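Local coordinates for type I polyketide synthase PikAII (Streptomyces venezuelae, PDB 3QP9), which contains a C2-type ketoreductase domain that probably does not reduce the beta-keto group but epimerises the alpha-substituent of the polyketide intermediate, at residues Val55-Arg60 with Ser112-Asp117. Numbering follows the deposited sequence.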
loop_
_atom_site.group_PDB
_atom_site.type_symbol
_atom_site.label_atom_id
_atom_site.label_comp_id
_atom_site.label_asym_id
_atom_site.label_seq_id
_atom_site.Cartn_x
_atom_site.Cartn_y
_atom_site.Cartn_z
ATOM N N VAL A 55 21.317 -9.409 -0.133
ATOM C CA VAL A 55 20.918 -9.494 1.232
ATOM C C VAL A 55 19.768 -10.421 1.493
ATOM O O VAL A 55 18.661 -10.073 1.164
ATOM C CB VAL A 55 20.552 -8.145 1.752
ATOM C CG1 VAL A 55 20.486 -8.172 3.270
ATOM C CG2 VAL A 55 21.554 -7.135 1.258
ATOM N N VAL A 56 20.039 -11.547 2.165
ATOM C CA VAL A 56 19.114 -12.632 2.410
ATOM C C VAL A 56 18.816 -12.722 3.914
ATOM O O VAL A 56 19.716 -12.543 4.750
ATOM C CB VAL A 56 19.774 -13.925 1.907
ATOM C CG1 VAL A 56 18.854 -15.110 1.934
ATOM C CG2 VAL A 56 20.273 -13.669 0.495
ATOM N N PRO A 57 17.544 -12.967 4.296
ATOM C CA PRO A 57 17.315 -13.204 5.718
ATOM C C PRO A 57 17.973 -14.540 6.122
ATOM O O PRO A 57 17.940 -15.505 5.349
ATOM C CB PRO A 57 15.793 -13.215 5.852
ATOM C CG PRO A 57 15.290 -12.572 4.627
ATOM C CD PRO A 57 16.292 -12.868 3.540
ATOM N N GLU A 58 18.613 -14.537 7.297
ATOM C CA GLU A 58 19.476 -15.631 7.819
ATOM C C GLU A 58 19.035 -17.079 7.620
ATOM O O GLU A 58 19.739 -17.864 6.993
ATOM C CB GLU A 58 19.740 -15.430 9.315
ATOM C CG GLU A 58 21.087 -15.994 9.774
ATOM C CD GLU A 58 21.557 -15.342 11.046
ATOM O OE1 GLU A 58 20.724 -14.657 11.686
ATOM O OE2 GLU A 58 22.748 -15.508 11.400
ATOM N N ASP A 59 17.886 -17.433 8.180
ATOM C CA ASP A 59 17.415 -18.822 8.142
ATOM C C ASP A 59 16.796 -19.169 6.779
ATOM O O ASP A 59 16.171 -20.235 6.604
ATOM C CB ASP A 59 16.484 -19.135 9.337
ATOM C CG ASP A 59 15.350 -18.121 9.499
ATOM O OD1 ASP A 59 15.588 -16.896 9.301
ATOM O OD2 ASP A 59 14.216 -18.567 9.842
ATOM N N ARG A 60 17.033 -18.293 5.796
ATOM C CA ARG A 60 16.484 -18.467 4.443
ATOM C C ARG A 60 17.524 -18.642 3.314
ATOM O O ARG A 60 17.238 -18.317 2.157
ATOM C CB ARG A 60 15.551 -17.300 4.129
ATOM C CG ARG A 60 14.523 -16.985 5.244
ATOM C CD ARG A 60 13.384 -18.003 5.245
ATOM N NE ARG A 60 12.068 -17.375 5.066
ATOM C CZ ARG A 60 11.470 -17.204 3.886
ATOM N NH1 ARG A 60 12.055 -17.592 2.759
ATOM N NH2 ARG A 60 10.281 -16.648 3.826
ATOM N N SER A 112 17.925 -6.760 -2.328
ATOM C CA SER A 112 17.395 -7.238 -1.030
ATOM C C SER A 112 16.387 -8.342 -1.213
ATOM O O SER A 112 15.336 -8.134 -1.903
ATOM C CB SER A 112 16.733 -6.114 -0.319
ATOM O OG SER A 112 16.156 -6.573 0.886
ATOM N N LEU A 113 16.651 -9.523 -0.632
ATOM C CA LEU A 113 15.554 -10.533 -0.569
ATOM C C LEU A 113 14.826 -10.468 0.791
ATOM O O LEU A 113 14.156 -11.439 1.162
ATOM C CB LEU A 113 16.100 -11.971 -0.864
ATOM C CG LEU A 113 16.934 -12.135 -2.152
ATOM C CD1 LEU A 113 17.280 -13.624 -2.410
ATOM C CD2 LEU A 113 16.209 -11.590 -3.420
ATOM N N LEU A 114 14.995 -9.388 1.554
ATOM C CA LEU A 114 14.502 -9.358 2.969
ATOM C C LEU A 114 12.985 -9.463 3.090
ATOM O O LEU A 114 12.481 -9.960 4.084
ATOM C CB LEU A 114 14.958 -8.109 3.760
ATOM C CG LEU A 114 16.487 -8.003 4.004
ATOM C CD1 LEU A 114 16.827 -6.658 4.614
ATOM C CD2 LEU A 114 16.959 -9.201 4.948
ATOM N N ALA A 115 12.269 -9.011 2.062
ATOM C CA ALA A 115 10.793 -9.052 2.110
ATOM C C ALA A 115 10.254 -10.496 2.178
ATOM O O ALA A 115 9.119 -10.707 2.643
ATOM C CB ALA A 115 10.237 -8.268 0.878
ATOM N N TRP A 116 11.087 -11.470 1.769
ATOM C CA TRP A 116 10.658 -12.861 1.739
ATOM C C TRP A 116 10.460 -13.411 3.123
ATOM O O TRP A 116 9.766 -14.403 3.269
ATOM C CB TRP A 116 11.600 -13.791 0.975
ATOM C CG TRP A 116 11.739 -13.410 -0.444
ATOM C CD1 TRP A 116 11.172 -12.325 -1.085
ATOM C CD2 TRP A 116 12.508 -14.094 -1.408
ATOM N NE1 TRP A 116 11.566 -12.309 -2.420
ATOM C CE2 TRP A 116 12.397 -13.382 -2.624
ATOM C CE3 TRP A 116 13.313 -15.225 -1.358
ATOM C CZ2 TRP A 116 13.064 -13.772 -3.762
ATOM C CZ3 TRP A 116 13.990 -15.603 -2.501
ATOM C CH2 TRP A 116 13.810 -14.917 -3.697
ATOM N N ASP A 117 11.013 -12.726 4.117
ATOM C CA ASP A 117 10.781 -13.106 5.473
ATOM C C ASP A 117 9.392 -12.639 5.949
ATOM O O ASP A 117 9.222 -11.556 6.489
ATOM C CB ASP A 117 11.892 -12.596 6.392
ATOM C CG ASP A 117 11.785 -13.172 7.836
ATOM O OD1 ASP A 117 10.782 -13.842 8.179
ATOM O OD2 ASP A 117 12.746 -12.987 8.618
#
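V55 and S112 face each other in parallel register, and a single backbone hydrogen bond joins the segments just beyond them: L113 N donates to V55 O over 2.8 Å, with an N-H...O angle of 151°. After this bond the chain of 112-117 turns into a short 3-10 segment. S112 suits the turn, since its OG accepts from L114 N at 3.1 Å in an ST turn and so satisfies a buried amide that the parallel ladder does not use.

The remaining contact is mainly apolar. P57, with no N-H to offer a neighbouring strand, lays its ring against the turn: CG lies 3.8 Å from L114 CD2, while CD comes within 3.5 Å of L113 O and CB and CG meet D117 CB. Branched L114 also reaches back to V55, its CD2 4.0 Å from V55 CG1. V56 and L113 run side by side, CG2 to CD1. Within its own segment, the CB of L113 sits over one face of the W116 ring. R60, whose guanidinium forms a salt bridge with E63, passes near W116, but too closely in the model for that approach to be trusted.

The pairing lies at the C-terminal ends of neighbouring parallel strands 51-57 and 109-112 in a Rossmann-like region, with strand 77-83 flanking the first, helix 130-144 packing on S112 and L114, and helix 170-185 touching A115 and W116.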